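Local coordinates for D-aminoacyl-tRNA deacylase (Archaeoglobus fulgidus, PDB 1YQE), which probably hydrolyses D-aminoacyl-tRNAs to free tRNA and D-amino acids, with zinc as cofactor, so countering the toxicity of mischarged tRNA, at residues A[5-10]-A[47-52]; A[22-27]-A[172-177]; A[36-41]-A[62-67]; A[69-74]-A[148-153]. All blocks are in the same frame, centred on the assembly; numbering follows the deposited sequence.

Contact 1 of 4, residues A[5-10]-A[47-52]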
loop_
_atom_site.group_PDB
_atom_site.type_symbol
_atom_site.label_atom_id
_atom_site.label_comp_id
_atom_site.label_asym_id
_atom_site.label_seq_id
_atom_site.Cartn_x
_atom_site.Cartn_y
_atom_site.Cartn_z
ATOM N N MET A 5 -14.474 7.721 -8.386
ATOM C CA MET A 5 -14.263 6.296 -8.566
ATOM C C MET A 5 -12.830 5.865 -8.304
ATOM O O MET A 5 -11.892 6.655 -8.430
ATOM C CB MET A 5 -14.682 5.885 -9.973
ATOM C CG MET A 5 -16.107 6.267 -10.297
ATOM S SD MET A 5 -16.637 5.592 -11.853
ATOM C CE MET A 5 -17.452 4.106 -11.297
ATOM N N LYS A 6 -12.675 4.599 -7.935
ATOM C CA LYS A 6 -11.368 4.035 -7.642
ATOM C C LYS A 6 -10.844 3.272 -8.851
ATOM O O LYS A 6 -11.612 2.675 -9.605
ATOM C CB LYS A 6 -11.469 3.134 -6.409
ATOM C CG LYS A 6 -11.972 3.901 -5.187
ATOM C CD LYS A 6 -12.021 3.050 -3.936
ATOM C CE LYS A 6 -12.394 3.892 -2.725
ATOM N NZ LYS A 6 -13.794 4.389 -2.796
ATOM N N LEU A 7 -9.527 3.301 -9.034
ATOM C CA LEU A 7 -8.896 2.649 -10.172
ATOM C C LEU A 7 -7.895 1.572 -9.783
ATOM O O LEU A 7 -6.961 1.825 -9.019
ATOM C CB LEU A 7 -8.180 3.701 -11.028
ATOM C CG LEU A 7 -7.296 3.229 -12.187
ATOM C CD1 LEU A 7 -8.126 2.487 -13.217
ATOM C CD2 LEU A 7 -6.626 4.447 -12.827
ATOM N N VAL A 8 -8.101 0.372 -10.311
ATOM C CA VAL A 8 -7.195 -0.747 -10.063
ATOM C C VAL A 8 -6.260 -0.794 -11.268
ATOM O O VAL A 8 -6.712 -0.786 -12.409
ATOM C CB VAL A 8 -7.965 -2.077 -9.944
ATOM C CG1 VAL A 8 -6.985 -3.241 -9.770
ATOM C CG2 VAL A 8 -8.915 -2.011 -8.762
ATOM N N VAL A 9 -4.957 -0.823 -11.011
ATOM C CA VAL A 9 -3.962 -0.841 -12.077
ATOM C C VAL A 9 -3.108 -2.097 -12.024
ATOM O O VAL A 9 -2.613 -2.469 -10.961
ATOM C CB VAL A 9 -3.016 0.377 -11.963
ATOM C CG1 VAL A 9 -1.889 0.265 -12.984
ATOM C CG2 VAL A 9 -3.795 1.667 -12.157
ATOM N N CYS A 10 -2.928 -2.740 -13.176
ATOM C CA CYS A 10 -2.110 -3.947 -13.262
ATOM C C CYS A 10 -1.216 -3.924 -14.499
ATOM O O CYS A 10 -1.407 -3.112 -15.407
ATOM C CB CYS A 10 -2.990 -5.201 -13.288
ATOM S SG CYS A 10 -4.097 -5.343 -14.709
ATOM N N TYR A 47 -13.002 1.208 -11.778
ATOM C CA TYR A 47 -12.249 1.139 -13.027
ATOM C C TYR A 47 -11.061 0.193 -12.923
ATOM O O TYR A 47 -10.586 -0.101 -11.828
ATOM C CB TYR A 47 -11.709 2.521 -13.387
ATOM C CG TYR A 47 -12.746 3.558 -13.744
ATOM C CD1 TYR A 47 -12.470 4.916 -13.598
ATOM C CD2 TYR A 47 -13.982 3.192 -14.280
ATOM C CE1 TYR A 47 -13.391 5.882 -13.979
ATOM C CE2 TYR A 47 -14.910 4.157 -14.667
ATOM C CZ TYR A 47 -14.605 5.498 -14.514
ATOM O OH TYR A 47 -15.510 6.460 -14.902
ATOM N N ILE A 48 -10.588 -0.272 -14.076
ATOM C CA ILE A 48 -9.421 -1.143 -14.150
ATOM C C ILE A 48 -8.590 -0.652 -15.331
ATOM O O ILE A 48 -9.132 -0.338 -16.394
ATOM C CB ILE A 48 -9.786 -2.622 -14.413
ATOM C CG1 ILE A 48 -10.643 -3.177 -13.275
ATOM C CG2 ILE A 48 -8.502 -3.448 -14.550
ATOM C CD1 ILE A 48 -11.092 -4.620 -13.490
ATOM N N ALA A 49 -7.278 -0.574 -15.150
ATOM C CA ALA A 49 -6.406 -0.126 -16.226
ATOM C C ALA A 49 -5.237 -1.083 -16.362
ATOM O O ALA A 49 -4.616 -1.474 -15.371
ATOM C CB ALA A 49 -5.902 1.288 -15.954
ATOM N N GLU A 50 -4.944 -1.455 -17.601
ATOM C CA GLU A 50 -3.855 -2.365 -17.893
ATOM C C GLU A 50 -2.789 -1.584 -18.652
ATOM O O GLU A 50 -3.100 -0.817 -19.564
ATOM C CB GLU A 50 -4.381 -3.525 -18.738
ATOM C CG GLU A 50 -3.609 -4.814 -18.597
ATOM C CD GLU A 50 -4.413 -6.020 -19.054
ATOM O OE1 GLU A 50 -3.896 -7.150 -18.957
ATOM O OE2 GLU A 50 -5.564 -5.839 -19.509
ATOM N N THR A 51 -1.535 -1.768 -18.258
ATOM C CA THR A 51 -0.421 -1.083 -18.899
ATOM C C THR A 51 0.677 -2.096 -19.188
ATOM O O THR A 51 0.773 -3.119 -18.511
ATOM C CB THR A 51 0.153 0.023 -17.990
ATOM O OG1 THR A 51 1.225 0.689 -18.665
ATOM C CG2 THR A 51 0.682 -0.575 -16.686
ATOM N N LYS A 52 1.495 -1.821 -20.197
ATOM C CA LYS A 52 2.583 -2.723 -20.548
ATOM C C LYS A 52 3.833 -2.371 -19.755
ATOM O O LYS A 52 4.839 -3.071 -19.816
ATOM C CB LYS A 52 2.875 -2.660 -22.054
ATOM C CG LYS A 52 1.789 -3.302 -22.919
ATOM C CD LYS A 52 2.235 -3.496 -24.367
ATOM C CE LYS A 52 2.318 -2.174 -25.118
ATOM N NZ LYS A 52 0.979 -1.540 -25.268
#

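Contact 2 of 4, residues A[22-27]-A[172-177]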
loop_
_atom_site.group_PDB
_atom_site.type_symbol
_atom_site.label_atom_id
_atom_site.label_comp_id
_atom_site.label_asym_id
_atom_site.label_seq_id
_atom_site.Cartn_x
_atom_site.Cartn_y
_atom_site.Cartn_z
ATOM N N ASP A 22 -8.701 -10.618 -13.839
ATOM C CA ASP A 22 -9.758 -11.509 -14.312
ATOM C C ASP A 22 -10.882 -11.668 -13.292
ATOM O O ASP A 22 -12.055 -11.734 -13.660
ATOM C CB ASP A 22 -9.194 -12.888 -14.667
ATOM C CG ASP A 22 -8.297 -12.856 -15.890
ATOM O OD1 ASP A 22 -8.642 -12.155 -16.865
ATOM O OD2 ASP A 22 -7.255 -13.543 -15.884
ATOM N N ASN A 23 -10.531 -11.735 -12.012
ATOM C CA ASN A 23 -11.538 -11.886 -10.966
ATOM C C ASN A 23 -12.337 -10.601 -10.769
ATOM O O ASN A 23 -13.554 -10.639 -10.582
ATOM C CB ASN A 23 -10.872 -12.314 -9.657
ATOM C CG ASN A 23 -10.426 -13.766 -9.682
ATOM O OD1 ASN A 23 -11.254 -14.681 -9.708
ATOM N ND2 ASN A 23 -9.117 -13.987 -9.686
ATOM N N LEU A 24 -11.646 -9.465 -10.821
ATOM C CA LEU A 24 -12.273 -8.154 -10.665
ATOM C C LEU A 24 -13.276 -7.903 -11.795
ATOM O O LEU A 24 -14.291 -7.230 -11.605
ATOM C CB LEU A 24 -11.193 -7.064 -10.682
ATOM C CG LEU A 24 -10.839 -6.239 -9.433
ATOM C CD1 LEU A 24 -11.010 -7.047 -8.167
ATOM C CD2 LEU A 24 -9.405 -5.742 -9.563
ATOM N N LEU A 25 -12.986 -8.458 -12.967
ATOM C CA LEU A 25 -13.840 -8.293 -14.138
ATOM C C LEU A 25 -15.210 -8.959 -14.022
ATOM O O LEU A 25 -16.127 -8.618 -14.766
ATOM C CB LEU A 25 -13.123 -8.826 -15.379
ATOM C CG LEU A 25 -11.949 -7.992 -15.893
ATOM C CD1 LEU A 25 -11.165 -8.789 -16.935
ATOM C CD2 LEU A 25 -12.473 -6.684 -16.477
ATOM N N THR A 26 -15.354 -9.909 -13.103
ATOM C CA THR A 26 -16.634 -10.589 -12.934
ATOM C C THR A 26 -17.512 -9.907 -11.890
ATOM O O THR A 26 -18.686 -10.249 -11.736
ATOM C CB THR A 26 -16.442 -12.053 -12.512
ATOM O OG1 THR A 26 -15.812 -12.098 -11.227
ATOM C CG2 THR A 26 -15.574 -12.784 -13.521
ATOM N N PHE A 27 -16.944 -8.933 -11.189
ATOM C CA PHE A 27 -17.665 -8.216 -10.140
ATOM C C PHE A 27 -18.607 -7.130 -10.641
ATOM O O PHE A 27 -19.405 -6.596 -9.873
ATOM C CB PHE A 27 -16.668 -7.604 -9.154
ATOM C CG PHE A 27 -15.830 -8.620 -8.425
ATOM C CD1 PHE A 27 -14.738 -8.217 -7.667
ATOM C CD2 PHE A 27 -16.138 -9.976 -8.486
ATOM C CE1 PHE A 27 -13.966 -9.147 -6.982
ATOM C CE2 PHE A 27 -15.371 -10.914 -7.801
ATOM C CZ PHE A 27 -14.285 -10.500 -7.049
ATOM N N VAL A 172 -9.213 -14.185 -3.768
ATOM C CA VAL A 172 -9.363 -13.679 -2.413
ATOM C C VAL A 172 -8.955 -12.210 -2.376
ATOM O O VAL A 172 -9.622 -11.391 -1.743
ATOM C CB VAL A 172 -8.509 -14.495 -1.413
ATOM C CG1 VAL A 172 -8.472 -13.804 -0.061
ATOM C CG2 VAL A 172 -9.102 -15.892 -1.256
ATOM N N VAL A 173 -7.869 -11.875 -3.065
ATOM C CA VAL A 173 -7.403 -10.494 -3.113
ATOM C C VAL A 173 -8.445 -9.616 -3.804
ATOM O O VAL A 173 -8.739 -8.509 -3.347
ATOM C CB VAL A 173 -6.073 -10.369 -3.891
ATOM C CG1 VAL A 173 -5.789 -8.890 -4.214
ATOM C CG2 VAL A 173 -4.937 -10.950 -3.069
ATOM N N ALA A 174 -8.999 -10.118 -4.905
ATOM C CA ALA A 174 -10.004 -9.374 -5.656
ATOM C C ALA A 174 -11.220 -9.072 -4.789
ATOM O O ALA A 174 -11.750 -7.963 -4.826
ATOM C CB ALA A 174 -10.423 -10.151 -6.898
ATOM N N GLU A 175 -11.662 -10.053 -4.010
ATOM C CA GLU A 175 -12.817 -9.854 -3.139
ATOM C C GLU A 175 -12.512 -8.819 -2.067
ATOM O O GLU A 175 -13.350 -7.969 -1.760
ATOM C CB GLU A 175 -13.231 -11.163 -2.464
ATOM C CG GLU A 175 -14.069 -12.084 -3.335
ATOM C CD GLU A 175 -14.606 -13.276 -2.565
ATOM O OE1 GLU A 175 -15.022 -13.096 -1.401
ATOM O OE2 GLU A 175 -14.628 -14.389 -3.125
ATOM N N ALA A 176 -11.315 -8.894 -1.491
ATOM C CA ALA A 176 -10.929 -7.945 -0.458
ATOM C C ALA A 176 -10.873 -6.546 -1.061
ATOM O O ALA A 176 -11.279 -5.579 -0.421
ATOM C CB ALA A 176 -9.582 -8.333 0.149
ATOM N N MET A 177 -10.387 -6.440 -2.297
ATOM C CA MET A 177 -10.322 -5.145 -2.964
ATOM C C MET A 177 -11.720 -4.578 -3.184
ATOM O O MET A 177 -11.952 -3.390 -2.968
ATOM C CB MET A 177 -9.629 -5.255 -4.321
ATOM C CG MET A 177 -8.137 -5.490 -4.275
ATOM S SD MET A 177 -7.472 -5.444 -5.960
ATOM C CE MET A 177 -6.718 -3.857 -5.984
#

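Contact 3 of 4, residues A[36-41]-A[62-67]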
loop_
_atom_site.group_PDB
_atom_site.type_symbol
_atom_site.label_atom_id
_atom_site.label_comp_id
_atom_site.label_asym_id
_atom_site.label_seq_id
_atom_site.Cartn_x
_atom_site.Cartn_y
_atom_site.Cartn_z
ATOM N N GLY A 36 -4.683 5.374 -25.903
ATOM C CA GLY A 36 -3.269 5.565 -25.650
ATOM C C GLY A 36 -2.555 4.239 -25.481
ATOM O O GLY A 36 -2.825 3.278 -26.203
ATOM N N GLU A 37 -1.653 4.182 -24.510
ATOM C CA GLU A 37 -0.882 2.975 -24.240
ATOM C C GLU A 37 -1.589 2.005 -23.295
ATOM O O GLU A 37 -1.030 0.964 -22.949
ATOM C CB GLU A 37 0.470 3.359 -23.634
ATOM C CG GLU A 37 0.346 4.261 -22.409
ATOM C CD GLU A 37 1.671 4.494 -21.706
ATOM O OE1 GLU A 37 2.255 3.512 -21.201
ATOM O OE2 GLU A 37 2.128 5.657 -21.658
ATOM N N PHE A 38 -2.814 2.329 -22.891
ATOM C CA PHE A 38 -3.535 1.473 -21.953
ATOM C C PHE A 38 -4.767 0.742 -22.468
ATOM O O PHE A 38 -5.313 1.044 -23.532
ATOM C CB PHE A 38 -3.972 2.281 -20.724
ATOM C CG PHE A 38 -2.905 3.172 -20.163
ATOM C CD1 PHE A 38 -2.817 4.504 -20.557
ATOM C CD2 PHE A 38 -1.989 2.684 -19.236
ATOM C CE1 PHE A 38 -1.833 5.340 -20.032
ATOM C CE2 PHE A 38 -1.000 3.512 -18.708
ATOM C CZ PHE A 38 -0.923 4.842 -19.106
ATOM N N LYS A 39 -5.193 -0.231 -21.671
ATOM C CA LYS A 39 -6.386 -1.017 -21.931
ATOM C C LYS A 39 -7.246 -0.696 -20.714
ATOM O O LYS A 39 -6.927 -1.101 -19.598
ATOM C CB LYS A 39 -6.064 -2.513 -21.968
ATOM C CG LYS A 39 -5.129 -2.926 -23.096
ATOM C CD LYS A 39 -4.773 -4.407 -23.026
ATOM C CE LYS A 39 -5.991 -5.289 -23.237
ATOM N NZ LYS A 39 -6.605 -5.054 -24.573
ATOM N N LEU A 40 -8.316 0.058 -20.924
ATOM C CA LEU A 40 -9.187 0.444 -19.825
ATOM C C LEU A 40 -10.463 -0.381 -19.791
ATOM O O LEU A 40 -11.032 -0.701 -20.833
ATOM C CB LEU A 40 -9.557 1.924 -19.940
ATOM C CG LEU A 40 -8.430 2.940 -20.121
ATOM C CD1 LEU A 40 -9.040 4.328 -20.273
ATOM C CD2 LEU A 40 -7.476 2.894 -18.932
ATOM N N TYR A 41 -10.902 -0.729 -18.587
ATOM C CA TYR A 41 -12.130 -1.488 -18.403
ATOM C C TYR A 41 -13.011 -0.607 -17.535
ATOM O O TYR A 41 -12.655 -0.289 -16.399
ATOM C CB TYR A 41 -11.849 -2.823 -17.710
ATOM C CG TYR A 41 -10.861 -3.699 -18.451
ATOM C CD1 TYR A 41 -9.488 -3.476 -18.347
ATOM C CD2 TYR A 41 -11.298 -4.733 -19.279
ATOM C CE1 TYR A 41 -8.573 -4.259 -19.049
ATOM C CE2 TYR A 41 -10.391 -5.523 -19.987
ATOM C CZ TYR A 41 -9.031 -5.279 -19.868
ATOM O OH TYR A 41 -8.124 -6.051 -20.562
ATOM N N ASP A 62 -0.190 7.949 -12.987
ATOM C CA ASP A 62 -1.490 8.470 -12.583
ATOM C C ASP A 62 -1.872 9.659 -13.462
ATOM O O ASP A 62 -3.039 9.811 -13.836
ATOM C CB ASP A 62 -1.496 8.892 -11.106
ATOM C CG ASP A 62 -0.365 9.845 -10.757
ATOM O OD1 ASP A 62 -0.514 10.607 -9.775
ATOM O OD2 ASP A 62 0.676 9.826 -11.451
ATOM N N GLU A 63 -0.885 10.493 -13.794
ATOM C CA GLU A 63 -1.120 11.658 -14.645
ATOM C C GLU A 63 -1.508 11.204 -16.045
ATOM O O GLU A 63 -2.382 11.796 -16.678
ATOM C CB GLU A 63 0.137 12.531 -14.742
ATOM C CG GLU A 63 0.695 13.012 -13.415
ATOM C CD GLU A 63 1.908 13.912 -13.589
ATOM O OE1 GLU A 63 2.793 13.579 -14.409
ATOM O OE2 GLU A 63 1.980 14.952 -12.898
ATOM N N LYS A 64 -0.842 10.157 -16.527
ATOM C CA LYS A 64 -1.106 9.612 -17.854
ATOM C C LYS A 64 -2.523 9.050 -17.964
ATOM O O LYS A 64 -3.234 9.306 -18.939
ATOM C CB LYS A 64 -0.096 8.507 -18.174
ATOM C CG LYS A 64 1.346 8.983 -18.180
ATOM C CD LYS A 64 2.312 7.840 -18.413
ATOM C CE LYS A 64 3.746 8.347 -18.429
ATOM N NZ LYS A 64 4.720 7.254 -18.689
ATOM N N LEU A 65 -2.927 8.280 -16.962
ATOM C CA LEU A 65 -4.256 7.682 -16.961
ATOM C C LEU A 65 -5.363 8.711 -16.746
ATOM O O LEU A 65 -6.471 8.554 -17.266
ATOM C CB LEU A 65 -4.337 6.597 -15.882
ATOM C CG LEU A 65 -3.588 5.297 -16.181
ATOM C CD1 LEU A 65 -3.337 4.516 -14.892
ATOM C CD2 LEU A 65 -4.395 4.467 -17.165
ATOM N N ALA A 66 -5.060 9.762 -15.991
ATOM C CA ALA A 66 -6.041 10.805 -15.690
ATOM C C ALA A 66 -6.480 11.596 -16.920
ATOM O O ALA A 66 -7.381 12.431 -16.844
ATOM C CB ALA A 66 -5.494 11.747 -14.635
ATOM N N LYS A 67 -5.835 11.341 -18.050
ATOM C CA LYS A 67 -6.194 12.023 -19.282
ATOM C C LYS A 67 -7.463 11.395 -19.854
ATOM O O LYS A 67 -8.244 12.059 -20.533
ATOM C CB LYS A 67 -5.056 11.903 -20.298
ATOM C CG LYS A 67 -5.377 12.450 -21.681
ATOM C CD LYS A 67 -4.218 12.210 -22.640
ATOM C CE LYS A 67 -4.599 12.521 -24.081
ATOM N NZ LYS A 67 -3.480 12.192 -25.023
#

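Contact 4 of 4, residues A[69-74]-A[148-153]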
loop_
_atom_site.group_PDB
_atom_site.type_symbol
_atom_site.label_atom_id
_atom_site.label_comp_id
_atom_site.label_asym_id
_atom_site.label_seq_id
_atom_site.Cartn_x
_atom_site.Cartn_y
_atom_site.Cartn_z
ATOM N N ILE A 69 -9.647 9.154 -17.799
ATOM C CA ILE A 69 -10.664 8.925 -16.772
ATOM C C ILE A 69 -10.358 9.627 -15.462
ATOM O O ILE A 69 -9.208 9.931 -15.158
ATOM C CB ILE A 69 -10.835 7.421 -16.447
ATOM C CG1 ILE A 69 -9.461 6.767 -16.267
ATOM C CG2 ILE A 69 -11.654 6.744 -17.529
ATOM C CD1 ILE A 69 -9.524 5.362 -15.678
ATOM N N ASP A 70 -11.408 9.878 -14.688
ATOM C CA ASP A 70 -11.282 10.517 -13.384
ATOM C C ASP A 70 -11.325 9.438 -12.312
ATOM O O ASP A 70 -12.192 8.559 -12.338
ATOM C CB ASP A 70 -12.438 11.481 -13.139
ATOM C CG ASP A 70 -12.281 12.786 -13.874
ATOM O OD1 ASP A 70 -11.390 12.896 -14.744
ATOM O OD2 ASP A 70 -13.068 13.705 -13.574
ATOM N N PHE A 71 -10.390 9.505 -11.373
ATOM C CA PHE A 71 -10.336 8.541 -10.281
ATOM C C PHE A 71 -9.681 9.196 -9.070
ATOM O O PHE A 71 -8.771 10.011 -9.214
ATOM C CB PHE A 71 -9.580 7.280 -10.727
ATOM C CG PHE A 71 -8.245 7.558 -11.354
ATOM C CD1 PHE A 71 -7.093 7.623 -10.571
ATOM C CD2 PHE A 71 -8.139 7.760 -12.726
ATOM C CE1 PHE A 71 -5.851 7.883 -11.148
ATOM C CE2 PHE A 71 -6.902 8.022 -13.316
ATOM C CZ PHE A 71 -5.754 8.081 -12.520
ATOM N N GLU A 72 -10.169 8.856 -7.878
ATOM C CA GLU A 72 -9.658 9.437 -6.640
ATOM C C GLU A 72 -8.458 8.714 -6.050
ATOM O O GLU A 72 -7.761 9.264 -5.198
ATOM C CB GLU A 72 -10.772 9.503 -5.592
ATOM C CG GLU A 72 -11.507 8.192 -5.394
ATOM C CD GLU A 72 -12.609 8.286 -4.354
ATOM O OE1 GLU A 72 -13.090 9.408 -4.083
ATOM O OE2 GLU A 72 -13.003 7.231 -3.816
ATOM N N GLU A 73 -8.220 7.483 -6.487
ATOM C CA GLU A 73 -7.084 6.732 -5.977
ATOM C C GLU A 73 -6.781 5.526 -6.846
ATOM O O GLU A 73 -7.594 5.120 -7.678
ATOM C CB GLU A 73 -7.343 6.262 -4.540
ATOM C CG GLU A 73 -8.235 5.031 -4.430
ATOM C CD GLU A 73 -8.308 4.490 -3.012
ATOM O OE1 GLU A 73 -9.225 4.882 -2.261
ATOM O OE2 GLU A 73 -7.433 3.682 -2.644
ATOM N N ILE A 74 -5.603 4.953 -6.633
ATOM C CA ILE A 74 -5.165 3.783 -7.373
ATOM C C ILE A 74 -4.825 2.623 -6.451
ATOM O O ILE A 74 -4.180 2.799 -5.420
ATOM C CB ILE A 74 -3.895 4.079 -8.208
ATOM C CG1 ILE A 74 -4.191 5.145 -9.264
ATOM C CG2 ILE A 74 -3.395 2.801 -8.877
ATOM C CD1 ILE A 74 -2.946 5.595 -10.036
ATOM N N ILE A 148 3.918 9.466 -7.765
ATOM C CA ILE A 148 2.477 9.247 -7.860
ATOM C C ILE A 148 1.832 10.239 -6.898
ATOM O O ILE A 148 2.127 10.226 -5.704
ATOM C CB ILE A 148 2.086 7.811 -7.439
ATOM C CG1 ILE A 148 2.808 6.784 -8.323
ATOM C CG2 ILE A 148 0.571 7.637 -7.540
ATOM C CD1 ILE A 148 2.429 6.829 -9.808
ATOM N N SER A 149 0.972 11.107 -7.425
ATOM C CA SER A 149 0.301 12.125 -6.619
ATOM C C SER A 149 -1.060 11.678 -6.115
ATOM O O SER A 149 -1.538 12.155 -5.085
ATOM C CB SER A 149 0.129 13.416 -7.426
ATOM O OG SER A 149 1.381 14.017 -7.672
ATOM N N LYS A 150 -1.703 10.791 -6.858
ATOM C CA LYS A 150 -3.004 10.284 -6.440
ATOM C C LYS A 150 -2.760 9.300 -5.305
ATOM O O LYS A 150 -1.738 8.619 -5.287
ATOM C CB LYS A 150 -3.694 9.559 -7.601
ATOM C CG LYS A 150 -4.400 10.472 -8.593
ATOM C CD LYS A 150 -5.702 11.005 -8.022
ATOM C CE LYS A 150 -6.323 12.056 -8.941
ATOM N NZ LYS A 150 -6.553 11.524 -10.305
ATOM N N PRO A 151 -3.682 9.227 -4.329
ATOM C CA PRO A 151 -3.475 8.278 -3.231
ATOM C C PRO A 151 -3.318 6.873 -3.822
ATOM O O PRO A 151 -4.013 6.513 -4.769
ATOM C CB PRO A 151 -4.753 8.424 -2.409
ATOM C CG PRO A 151 -5.092 9.889 -2.597
ATOM C CD PRO A 151 -4.856 10.087 -4.080
ATOM N N SER A 152 -2.407 6.075 -3.281
ATOM C CA SER A 152 -2.227 4.737 -3.823
ATOM C C SER A 152 -1.559 3.764 -2.867
ATOM O O SER A 152 -1.102 4.137 -1.790
ATOM C CB SER A 152 -1.419 4.799 -5.123
ATOM O OG SER A 152 -0.066 5.136 -4.871
ATOM N N ALA A 153 -1.522 2.505 -3.285
ATOM C CA ALA A 153 -0.892 1.441 -2.513
ATOM C C ALA A 153 -0.802 0.207 -3.398
ATOM O O ALA A 153 -1.508 0.105 -4.407
ATOM C CB ALA A 153 -1.708 1.132 -1.246
HETATM O O HOH W 1 -8.541 12.004 -12.100
#

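Contact 1 of 4, residues A[5-10]-A[47-52]
Met5 lies against Tyr47 where two parallel strands, 6-10 and 47-51, come together in the mixed sheet, the axes of the two segments 25° apart. Met5 SD comes within 3.3 Å of Tyr47 CZ, a Met-aromatic contact in which the sulfur is oblique to the ring, while Met5 CB sits over one ring face, toward its rim. Next, Lys6 gives its carbonyl to the pairing, with Tyr47 N donating to Lys6 O at 3.0 Å, whereas its ammonium forms a salt bridge with Glu72. Leu7 holds CG anti to its backbone N (chi1 173°), and its CD1 meets Tyr47 CB at 3.6 Å and Ala49 CB at 3.7 Å. Val8 bonds with both backbone polar atoms. Its N donates to Tyr47 O at 2.9 Å, and Val8 O receives Ala49 N at 2.8 Å. The side chains of Val8 and Ile48 share a face packed by Leu24 of helix 15-24, and those of Leu7, Val9 and Ala49 share the other, under Leu65 of helix 61-65. At Cys10 the backbone N reaches Ala49 O, and Thr51 N reaches Cys10 O at 3.2 Å. Glu50, whose carboxylate is held by Lys21, Gln18 and Tyr41, brings its CG to 4.0 Å from Cys10 SG.

Contact 2 of 4, residues A[22-27]-A[172-177]
Asn23, Leu24 and Phe27 gather around Ala174 in a largely apolar contact between the C-terminal part of helix 15-24, with the turn that follows it, and the middle of helix 167-182. No hydrogen bond crosses it. The small Ala174 lets the two backbones come close, with Leu24 CA and Ala174 CA 5.6 Å apart, and its methyl is met from several directions. Leu24 CD1 presses on Ala174 CB at 3.4 Å, tighter than usual van der Waals contact, and the Leu24 side chain is twisted away from the staggered positions (chi1 -111°, chi2 32°). Asn23 CB touches the same methyl at 3.5 Å. Phe27 closes the type I turn from Leu24 and brings its ring in edge-on, so that CE1 is 3.3 Å from Ala174 O, near the ring plane. One face of that ring is covered from within its own segment by Asn23 O, 3.3 Å above the plane and over the centre. Both Thr26 N and Thr26 OG1 donate to this same oxygen, which pins the turn beneath the aromatic group. At the outer side Glu175 CG lies 4.0 Å from Phe27 CZ, while its carboxylate turns to salt bridges with Arg127 and Arg130. At the inner side Leu24 CD2 meets Met177 SD at 4.1 Å, the two side chains crossing at about a right angle. Both rest there on Val8 of strand 6-11, and Val173, Ala176 and Met177 pack on Tyr120 of helix 114-125.

Contact 3 of 4, residues A[36-41]-A[62-67]
Phe38 and Leu65 join strand 38-42 to helix 61-65, which packs on one face of the mixed sheet. Phe38 keeps CG anti to its carbonyl carbon (chi1 -45°), on the side of the helix. Leu65 CD2 stands over the centre of the Phe38 ring, 3.5 Å from the centroid and 9° off the ring normal, a well-centred CH-pi contact. The opposite ring face is covered by Glu37 CG, 3.4 Å above the plane and offset toward the rim, so the ring is sandwiched between its own neighbour and the helix. Lys64 CB comes at the ring edge, 3.9 Å from Phe38 CZ. Helix 61-65 belongs to the beta-alpha-beta connection between the parallel strands 47-51 and 73-81, with strand 6-11 lying between these two in the sheet. An alanine in place of Phe38 would probably open a gap beneath Leu65 CD2 and leave Glu37 CG without the face it covers and Lys64 CB without the ring edge it meets. Leu40 extends the apolar row, its CD2 3.9 Å from Leu65 CD2 as the two side chains slide past each other in opposite directions. Toward the surface, Glu37 OE2 and Lys64 NZ are 4.3 Å apart, beyond a salt bridge, and Lys64 NZ also has a long, weak ion pair with Glu53.

Contact 4 of 4, residues A[69-74]-A[148-153]
Lys150 bends twice, chi2 (-75°) folding CD back and chi4 (57°) turning NZ, while Phe71 keeps CG between its backbone N and carbonyl carbon (chi1 51°); together they set the ammonium above the phenyl ring. Lys150 NZ is 4.1 Å from the centroid of the Phe71 ring, over one face but offset toward the rim, a cation-pi contact. The same nitrogen donates to Phe71 O at 2.9 Å. A water accepts from Lys150 NZ at 2.7 Å and from Phe71 N at 3.2 Å, so the ammonium is bound to both ends of one residue's backbone, directly and through the solvent. An alanine in place of Lys150 would probably leave Phe71 O and the water without this donor and the ring face without its cation. Beyond the lysine, Pro151 CD packs at 3.2 Å against Glu72 O. Backbone pairing then takes over: Ile74 N donates to Pro151 O at 2.9 Å, followed by a weak bond from Ala153 N to Ile74 O at 3.4 Å. The carboxylate of Glu73 is held by Thr116. The arrangement is the entry to the parallel pair of strands 73-81 and 152-159 in the interior of the mixed sheet, the strands that farther along carry His80 and Glu156 of the pyrophosphate pocket.

Contacts 1, 3 and 4 all reach the mixed sheet, and contact 2 packs helices against the face that bears Val8. Strand 6-11 serves both contacts 1 and 4, with Met5 O bonded to Glu72 N. Backbone hydrogen bonds dominate contact 1; contact 4 starts with a lysine-aromatic pairing and passes into the start of strand pairing, one sound backbone bond and one weak; contacts 2 and 3 rely on side-chain packing without a hydrogen bond across them. Contacts 1, 3 and 4 are largely buried, contact 2 only partly. Helix 61-65 joins contacts 3 and 4 through Asp62 OD1, which receives Ser149 N and Lys150 N.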